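Local atomic coordinates of bacterioferritin (Mycobacterium tuberculosis, PDB entry 3UOI), a protein that assembles into a 24-subunit haem-binding shell that probably oxidises ferrous iron with dioxygen and stores the product as a ferric mineral core. Residues 14-17 with 18-21; 95-98 with 99-102; 21-24 with 25-29. All coordinates share one frame; numbering follows the deposited sequence.

Interaction 1 (14-17 with 18-21); sequences NEQL and TSEL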
loop_
_atom_site.group_PDB
_atom_site.type_symbol
_atom_site.label_atom_id
_atom_site.label_comp_id
_atom_site.label_asym_id
_atom_site.label_seq_id
_atom_site.Cartn_x
_atom_site.Cartn_y
_atom_site.Cartn_z
ATOM N N ASN A 14 19.969 -48.238 19.522
ATOM C CA ASN A 14 19.299 -48.159 20.805
ATOM C C ASN A 14 20.206 -47.650 21.909
ATOM O O ASN A 14 19.782 -47.018 22.798
ATOM C CB ASN A 14 18.591 -49.432 21.199
ATOM C CG ASN A 14 17.188 -49.444 20.781
ATOM O OD1 ASN A 14 16.426 -48.612 21.176
ATOM N ND2 ASN A 14 16.827 -50.401 19.995
ATOM N N GLU A 15 21.464 -47.995 21.787
ATOM C CA GLU A 15 22.452 -47.545 22.706
ATOM C C GLU A 15 22.580 -46.039 22.620
ATOM O O GLU A 15 22.683 -45.388 23.588
ATOM C CB GLU A 15 23.795 -48.158 22.359
ATOM C CG GLU A 15 24.156 -49.350 23.135
ATOM C CD GLU A 15 25.540 -49.801 22.829
ATOM O OE1 GLU A 15 25.673 -50.864 22.246
ATOM O OE2 GLU A 15 26.481 -49.080 23.170
ATOM N N GLN A 16 22.627 -45.539 21.396
ATOM C CA GLN A 16 22.773 -44.128 21.117
ATOM C C GLN A 16 21.534 -43.398 21.526
ATOM O O GLN A 16 21.604 -42.316 22.023
ATOM C CB GLN A 16 23.230 -43.853 19.707
ATOM C CG GLN A 16 23.489 -42.424 19.382
ATOM C CD GLN A 16 24.593 -41.777 20.189
ATOM O OE1 GLN A 16 25.495 -42.411 20.675
ATOM N NE2 GLN A 16 24.477 -40.501 20.352
ATOM N N LEU A 17 20.400 -44.027 21.309
ATOM C CA LEU A 17 19.147 -43.450 21.687
ATOM C C LEU A 17 19.121 -43.251 23.192
ATOM O O LEU A 17 18.768 -42.224 23.645
ATOM C CB LEU A 17 17.997 -44.352 21.264
ATOM C CG LEU A 17 16.633 -44.001 21.846
ATOM C CD1 LEU A 17 16.289 -42.545 21.610
ATOM C CD2 LEU A 17 15.561 -44.846 21.318
ATOM N N THR A 18 19.541 -44.249 23.941
ATOM C CA THR A 18 19.564 -44.184 25.385
ATOM C C THR A 18 20.481 -42.981 25.795
ATOM O O THR A 18 20.168 -42.187 26.646
ATOM C CB THR A 18 20.007 -45.537 26.017
ATOM O OG1 THR A 18 18.925 -46.453 26.056
ATOM C CG2 THR A 18 20.568 -45.379 27.399
ATOM N N SER A 19 21.588 -42.861 25.098
ATOM C CA SER A 19 22.504 -41.791 25.335
ATOM C C SER A 19 21.829 -40.405 25.126
ATOM O O SER A 19 21.995 -39.536 25.916
ATOM C CB SER A 19 23.679 -41.937 24.376
ATOM O OG SER A 19 24.670 -41.039 24.639
ATOM N N GLU A 20 21.077 -40.277 24.038
ATOM C CA GLU A 20 20.390 -39.036 23.719
ATOM C C GLU A 20 19.372 -38.688 24.796
ATOM O O GLU A 20 19.229 -37.523 25.170
ATOM C CB GLU A 20 19.701 -39.138 22.357
ATOM C CG GLU A 20 20.651 -39.395 21.199
ATOM C CD GLU A 20 21.683 -38.296 21.037
ATOM O OE1 GLU A 20 22.520 -38.395 20.115
ATOM O OE2 GLU A 20 21.657 -37.333 21.831
ATOM N N LEU A 21 18.663 -39.696 25.295
ATOM C CA LEU A 21 17.686 -39.463 26.306
ATOM C C LEU A 21 18.365 -38.949 27.579
ATOM O O LEU A 21 17.879 -38.072 28.209
ATOM C CB LEU A 21 16.897 -40.714 26.543
ATOM C CG LEU A 21 16.123 -41.155 25.336
ATOM C CD1 LEU A 21 15.410 -42.316 25.729
ATOM C CD2 LEU A 21 15.172 -40.128 24.987
#

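Interaction 2 (95-98 with 99-102); sequences IEYD and VLNR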
loop_
_atom_site.group_PDB
_atom_site.type_symbol
_atom_site.label_atom_id
_atom_site.label_comp_id
_atom_site.label_asym_id
_atom_site.label_seq_id
_atom_site.Cartn_x
_atom_site.Cartn_y
_atom_site.Cartn_z
ATOM N N ILE A 95 29.548 -36.904 28.663
ATOM C CA ILE A 95 28.579 -37.588 27.836
ATOM C C ILE A 95 28.798 -37.469 26.302
ATOM O O ILE A 95 28.666 -38.395 25.573
ATOM C CB ILE A 95 27.138 -37.193 28.250
ATOM C CG1 ILE A 95 26.125 -37.996 27.466
ATOM C CG2 ILE A 95 26.896 -35.762 28.064
ATOM C CD1 ILE A 95 24.986 -38.394 28.250
ATOM N N GLU A 96 29.156 -36.307 25.830
ATOM C CA GLU A 96 29.512 -36.158 24.446
ATOM C C GLU A 96 30.760 -37.017 24.093
ATOM O O GLU A 96 30.805 -37.605 23.054
ATOM C CB GLU A 96 29.759 -34.695 24.116
ATOM C CG GLU A 96 28.680 -33.728 24.524
ATOM C CD GLU A 96 29.294 -32.457 24.996
ATOM O OE1 GLU A 96 30.496 -32.250 24.709
ATOM O OE2 GLU A 96 28.635 -31.637 25.640
ATOM N N TYR A 97 31.756 -37.069 24.967
ATOM C CA TYR A 97 32.916 -37.921 24.747
ATOM C C TYR A 97 32.514 -39.386 24.724
ATOM O O TYR A 97 32.988 -40.118 23.926
ATOM C CB TYR A 97 34.042 -37.643 25.719
ATOM C CG TYR A 97 34.977 -36.560 25.267
ATOM C CD1 TYR A 97 35.684 -36.700 24.106
ATOM C CD2 TYR A 97 35.192 -35.445 26.006
ATOM C CE1 TYR A 97 36.509 -35.773 23.694
ATOM C CE2 TYR A 97 36.011 -34.500 25.584
ATOM C CZ TYR A 97 36.686 -34.665 24.426
ATOM O OH TYR A 97 37.547 -33.747 23.950
ATOM N N ASP A 98 31.594 -39.761 25.588
ATOM C CA ASP A 98 31.070 -41.089 25.580
ATOM C C ASP A 98 30.436 -41.355 24.240
ATOM O O ASP A 98 30.637 -42.368 23.718
ATOM C CB ASP A 98 30.057 -41.334 26.671
ATOM C CG ASP A 98 30.669 -41.740 27.945
ATOM O OD1 ASP A 98 31.848 -41.607 28.054
ATOM O OD2 ASP A 98 29.970 -42.151 28.852
ATOM N N VAL A 99 29.728 -40.411 23.669
ATOM C CA VAL A 99 29.158 -40.619 22.338
ATOM C C VAL A 99 30.228 -40.839 21.255
ATOM O O VAL A 99 30.109 -41.694 20.439
ATOM C CB VAL A 99 28.205 -39.475 21.919
ATOM C CG1 VAL A 99 27.965 -39.501 20.446
ATOM C CG2 VAL A 99 26.939 -39.632 22.597
ATOM N N LEU A 100 31.277 -40.052 21.294
ATOM C CA LEU A 100 32.293 -40.210 20.313
ATOM C C LEU A 100 32.918 -41.592 20.453
ATOM O O LEU A 100 33.070 -42.271 19.514
ATOM C CB LEU A 100 33.304 -39.109 20.416
ATOM C CG LEU A 100 32.857 -37.702 20.081
ATOM C CD1 LEU A 100 34.037 -36.808 20.214
ATOM C CD2 LEU A 100 32.308 -37.620 18.723
ATOM N N ASN A 101 33.174 -42.022 21.665
ATOM C CA ASN A 101 33.751 -43.304 21.893
ATOM C C ASN A 101 32.869 -44.431 21.330
ATOM O O ASN A 101 33.375 -45.337 20.770
ATOM C CB ASN A 101 34.016 -43.487 23.371
ATOM C CG ASN A 101 35.148 -42.575 23.911
ATOM O OD1 ASN A 101 35.407 -42.591 25.092
ATOM N ND2 ASN A 101 35.790 -41.808 23.068
ATOM N N ARG A 102 31.571 -44.370 21.516
ATOM C CA ARG A 102 30.663 -45.316 20.912
ATOM C C ARG A 102 30.438 -45.219 19.389
ATOM O O ARG A 102 30.383 -46.183 18.743
ATOM C CB ARG A 102 29.317 -45.370 21.683
ATOM C CG ARG A 102 28.208 -46.029 20.923
ATOM C CD ARG A 102 26.878 -46.010 21.640
ATOM N NE ARG A 102 26.445 -44.677 21.945
ATOM C CZ ARG A 102 26.698 -44.049 23.074
ATOM N NH1 ARG A 102 27.359 -44.636 24.037
ATOM N NH2 ARG A 102 26.296 -42.848 23.242
#

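Interaction 3 (21-24 with 25-29); sequences LTAI and NQYFL. With HEM (protoporphyrin IX containing Fe), chain B.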
loop_
_atom_site.group_PDB
_atom_site.type_symbol
_atom_site.label_atom_id
_atom_site.label_comp_id
_atom_site.label_asym_id
_atom_site.label_seq_id
_atom_site.Cartn_x
_atom_site.Cartn_y
_atom_site.Cartn_z
ATOM N N LEU A 21 18.663 -39.696 25.295
ATOM C CA LEU A 21 17.686 -39.463 26.306
ATOM C C LEU A 21 18.365 -38.949 27.579
ATOM O O LEU A 21 17.879 -38.072 28.209
ATOM C CB LEU A 21 16.897 -40.714 26.543
ATOM C CG LEU A 21 16.123 -41.155 25.336
ATOM C CD1 LEU A 21 15.410 -42.316 25.729
ATOM C CD2 LEU A 21 15.172 -40.128 24.987
ATOM N N THR A 22 19.500 -39.506 27.916
ATOM C CA THR A 22 20.214 -39.066 29.101
ATOM C C THR A 22 20.641 -37.607 28.943
ATOM O O THR A 22 20.497 -36.815 29.822
ATOM C CB THR A 22 21.410 -39.984 29.291
ATOM O OG1 THR A 22 21.044 -41.288 28.880
ATOM C CG2 THR A 22 21.893 -40.037 30.673
ATOM N N ALA A 23 21.139 -37.296 27.762
ATOM C CA ALA A 23 21.579 -35.952 27.411
ATOM C C ALA A 23 20.445 -34.903 27.414
ATOM O O ALA A 23 20.652 -33.777 27.782
ATOM C CB ALA A 23 22.297 -35.940 26.147
ATOM N N ILE A 24 19.268 -35.305 26.969
ATOM C CA ILE A 24 18.175 -34.393 26.960
ATOM C C ILE A 24 17.929 -34.008 28.389
ATOM O O ILE A 24 17.938 -32.846 28.719
ATOM C CB ILE A 24 16.902 -35.059 26.452
ATOM C CG1 ILE A 24 16.944 -35.223 24.942
ATOM C CG2 ILE A 24 15.764 -34.243 26.851
ATOM C CD1 ILE A 24 16.031 -36.162 24.425
ATOM N N ASN A 25 17.820 -35.003 29.249
ATOM C CA ASN A 25 17.614 -34.692 30.637
ATOM C C ASN A 25 18.779 -33.942 31.313
ATOM O O ASN A 25 18.591 -33.065 32.066
ATOM C CB ASN A 25 17.269 -35.925 31.417
ATOM C CG ASN A 25 15.965 -36.483 31.037
ATOM O OD1 ASN A 25 15.530 -36.259 29.980
ATOM N ND2 ASN A 25 15.341 -37.201 31.915
ATOM N N GLN A 26 19.982 -34.335 31.029
ATOM C CA GLN A 26 21.047 -33.658 31.697
ATOM C C GLN A 26 21.107 -32.241 31.241
ATOM O O GLN A 26 21.167 -31.378 32.052
ATOM C CB GLN A 26 22.376 -34.386 31.556
ATOM C CG GLN A 26 23.567 -33.808 32.290
ATOM C CD GLN A 26 24.745 -34.711 32.175
ATOM O OE1 GLN A 26 24.703 -35.825 32.596
ATOM N NE2 GLN A 26 25.803 -34.224 31.589
ATOM N N TYR A 27 21.027 -32.034 29.937
ATOM C CA TYR A 27 21.134 -30.726 29.361
ATOM C C TYR A 27 19.995 -29.825 29.790
ATOM O O TYR A 27 20.185 -28.698 30.100
ATOM C CB TYR A 27 21.274 -30.754 27.821
ATOM C CG TYR A 27 22.528 -31.430 27.231
ATOM C CD1 TYR A 27 23.591 -31.782 28.007
ATOM C CD2 TYR A 27 22.624 -31.715 25.904
ATOM C CE1 TYR A 27 24.703 -32.419 27.479
ATOM C CE2 TYR A 27 23.755 -32.350 25.372
ATOM C CZ TYR A 27 24.789 -32.713 26.170
ATOM O OH TYR A 27 25.927 -33.352 25.672
ATOM N N PHE A 28 18.811 -30.375 29.810
ATOM C CA PHE A 28 17.674 -29.545 30.172
ATOM C C PHE A 28 17.743 -29.052 31.586
ATOM O O PHE A 28 17.686 -27.891 31.794
ATOM C CB PHE A 28 16.345 -30.273 29.997
ATOM C CG PHE A 28 15.135 -29.358 30.017
ATOM C CD1 PHE A 28 14.719 -28.693 28.871
ATOM C CD2 PHE A 28 14.410 -29.163 31.162
ATOM C CE1 PHE A 28 13.605 -27.873 28.883
ATOM C CE2 PHE A 28 13.293 -28.326 31.155
ATOM C CZ PHE A 28 12.907 -27.698 30.018
ATOM N N LEU A 29 17.934 -29.975 32.524
ATOM C CA LEU A 29 17.963 -29.649 33.936
ATOM C C LEU A 29 19.087 -28.686 34.210
ATOM O O LEU A 29 18.928 -27.804 34.941
ATOM C CB LEU A 29 18.055 -30.856 34.817
ATOM C CG LEU A 29 18.063 -30.559 36.294
ATOM C CD1 LEU A 29 16.748 -30.212 36.818
ATOM C CD2 LEU A 29 18.575 -31.715 36.997
HETATM C CHA HEM B . 10.262 -29.596 22.440
HETATM C CHB HEM B . 10.883 -30.087 27.185
HETATM C CHC HEM B . 11.778 -34.783 26.513
HETATM C CHD HEM B . 10.931 -34.383 21.769
HETATM C C1A HEM B . 10.177 -29.324 23.789
HETATM C C2A HEM B . 9.586 -28.182 24.447
HETATM C C3A HEM B . 9.793 -28.343 25.770
HETATM C C4A HEM B . 10.495 -29.557 25.978
HETATM C CMA HEM B . 9.351 -27.438 26.929
HETATM C CAA HEM B . 8.876 -27.038 23.664
HETATM C CBA HEM B . 7.669 -27.658 22.943
HETATM C CGA HEM B . 6.361 -26.881 23.037
HETATM O O1A HEM B . 5.226 -27.471 22.890
HETATM O O2A HEM B . 6.437 -25.640 23.246
HETATM C C1B HEM B . 11.242 -31.403 27.421
HETATM C C2B HEM B . 11.722 -31.950 28.685
HETATM C C3B HEM B . 11.951 -33.247 28.515
HETATM C C4B HEM B . 11.644 -33.554 27.119
HETATM C CMB HEM B . 11.898 -31.201 30.033
HETATM C CAB HEM B . 12.463 -34.163 29.664
HETATM C CBB HEM B . 12.981 -35.358 29.406
HETATM C C1C HEM B . 11.634 -35.134 25.177
HETATM C C2C HEM B . 11.930 -36.438 24.591
HETATM C C3C HEM B . 11.659 -36.311 23.274
HETATM C C4C HEM B . 11.272 -34.936 22.982
HETATM C CMC HEM B . 12.419 -37.696 25.364
HETATM C CAC HEM B . 11.771 -37.388 22.195
HETATM C CBC HEM B . 11.878 -36.921 20.947
HETATM C C1D HEM B . 10.759 -33.044 21.515
HETATM C C2D HEM B . 10.686 -32.477 20.197
HETATM C C3D HEM B . 10.479 -30.995 20.450
HETATM C C4D HEM B . 10.444 -30.836 21.848
HETATM C CMD HEM B . 10.727 -33.223 18.821
HETATM C CAD HEM B . 10.293 -29.876 19.447
HETATM C CBD HEM B . 11.687 -29.550 18.935
HETATM C CGD HEM B . 11.527 -28.333 18.069
HETATM O O1D HEM B . 10.677 -27.448 18.401
HETATM O O2D HEM B . 12.240 -28.267 17.052
HETATM N NA HEM B . 10.730 -30.103 24.762
HETATM N NB HEM B . 11.226 -32.395 26.468
HETATM N NC HEM B . 11.250 -34.290 24.154
HETATM N ND HEM B . 10.685 -32.071 22.497
HETATM FE FE HEM B . 10.991 -32.236 24.382
#

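Interaction 1 (14-17 with 18-21)
The Gln16 carboxamide and the Glu20 carboxylate meet one helical turn apart, their planes steeply inclined at 75°. Gln16 NE2 donates to Glu20 OE1 over 2.9 Å. The acceptor lies close to the amide plane, whereas the donor stands above the carboxylate, 56° out of its plane, so the bond is in plane for the amide but well out of plane for the carboxylate. This is an i to i+4 side-chain pair on helix 7-36, a member of the ferritin-like four-helix bundle. Gln16 sends CG anti to its own backbone N (chi1 -176°) and then bends at chi2; Glu20 also bends at chi2, and the two ends converge. The Glu20 side chain turns back toward the preceding turn, its CG 3.2 Å from Gln16 O, the acceptor for Glu20 N at 2.9 Å.

The other end of the Gln16 amide is held as well: OE1 accepts from Arg102 NH2 on helix 85-112, so both polar atoms of this buried group are bonded and its rotation is probably fixed. Glu20 is a predicted iron ligand of the ferroxidase centre and touches His56, another predicted ligand; Gln16 may thus act as a second-shell residue that orients the carboxylate.

On another side of the helix, Thr18 N bonds to Asn14 O at 3.0 Å, while Thr18 OG1 is engaged by Arg75 NE. The apolar pair is Leu17 with Leu21: Leu17 CD1 comes to 4.0 Å from Leu21 CG, and that same CG sits 3.3 Å from Leu17 O.

Interaction 2 (95-98 with 99-102)
Tyr97 and Leu100 supply the apolar side-chain contact of this helical turn, ring atom Tyr97 CD1 lying 4.2 Å from methyl Leu100 CD1. The methyl approaches the ring obliquely, and the separation indicates light packing. Val99 adds a closer fit of branch to backbone: its CB is 3.4 Å from Glu96 O, and its CG2, beside the backbone N, leans over Ile95 O at 3.7 Å.

Main-chain hydrogen bonds carry most of the polar contact. Val99, Leu100, Asn101 and Arg102 each donate to the carbonyl four residues back, the regular alpha-helical pattern; Asn101 N to Tyr97 O measures 3.0 Å with an N-H...O angle of 166°.

The polar side chains add little across the turn. The Asn101 amide folds back over the same carbonyl, with CG 3.3 Å from Tyr97 O, but ND2 has too poor an angle to bond there. Asp98 and Arg102, though one turn apart, form no salt bridge: Asp98 OD2 and Arg102 NH1 are 6.0 Å apart. Bent at chi3 (58°), the arginine chain instead sets one face of its guanidinium over Asp98 O, with NH1 at 4.0 Å, while NH2 reaches Gln16.

Within the four-helix bundle, Val99 faces Gln16 and Ser19 of helix 7-36. Tyr97 OH bonds to Glu137 of helix 116-146. That helix also receives Leu100, against Ile133, and Glu96, a predicted ligand of the second iron, which touches His132, predicted to bind the same metal.

Interaction 3 (21-24 with 25-29)
Ala23 O accepts the backbone N-H of Tyr27 at 2.8 Å, as short as the neighbouring helical bonds of Gln26 and Phe28, and the tyrosine side chain closes over the same carbonyl, with Tyr27 CG at 3.1 Å from Ala23 O. With CG anti to its own carbonyl carbon (chi1 -63°), the ring turns back along helix 7-36 and presents a face to the Ala23 methyl. Ala23 CB stands 4.1 Å from the ring centroid and 18° off the normal, a CH-pi contact displaced toward the rim.

Phe28 takes the other course. Its CG is anti to the backbone N (chi1 -165°), which carries the ring away from the preceding turn to the haem. There methyl CMB lies over the ring centre, 3.3 Å above the plane. Leu21 and Ile24 meet a different haem methyl: Leu21 CD2 is 3.7 Å and Ile24 CD1 4.0 Å from CMC. These apolar groups line one side of the haem pocket, in which the cofactor is shared by a dimer.

Asn25 ND2 bonds to Tyr73 O of a neighbouring subunit, tying this turn to the subunit interface. Ile24 packs on Met54 of helix 40-66, the predicted axial ligand, and Phe28 on Ser50 of that helix. Tyr27 points into the bundle, against Ile95 and Glu96 of helix 85-112, and its ring meets His132 of helix 116-146.

Interactions 1 and 3 are consecutive turns of helix 7-36 that share Leu21, and both are buried; interaction 2, on helix 85-112, is buried on one side but has exposed Asp98 and Asn101 on the other. All three rest on helical backbone bonds, yet their side chains differ. Interaction 1 adds a buried amide-carboxylate bond, interaction 3 aromatic and haem contacts, and interaction 2 little beyond light apolar packing. The helices are joined at two levels: Arg102 and Val99 of interaction 2 meet Gln16 and Ser19 of interaction 1, while Glu96 OE2 probably bonds to Tyr27 OH of interaction 3 at 3.2 Å.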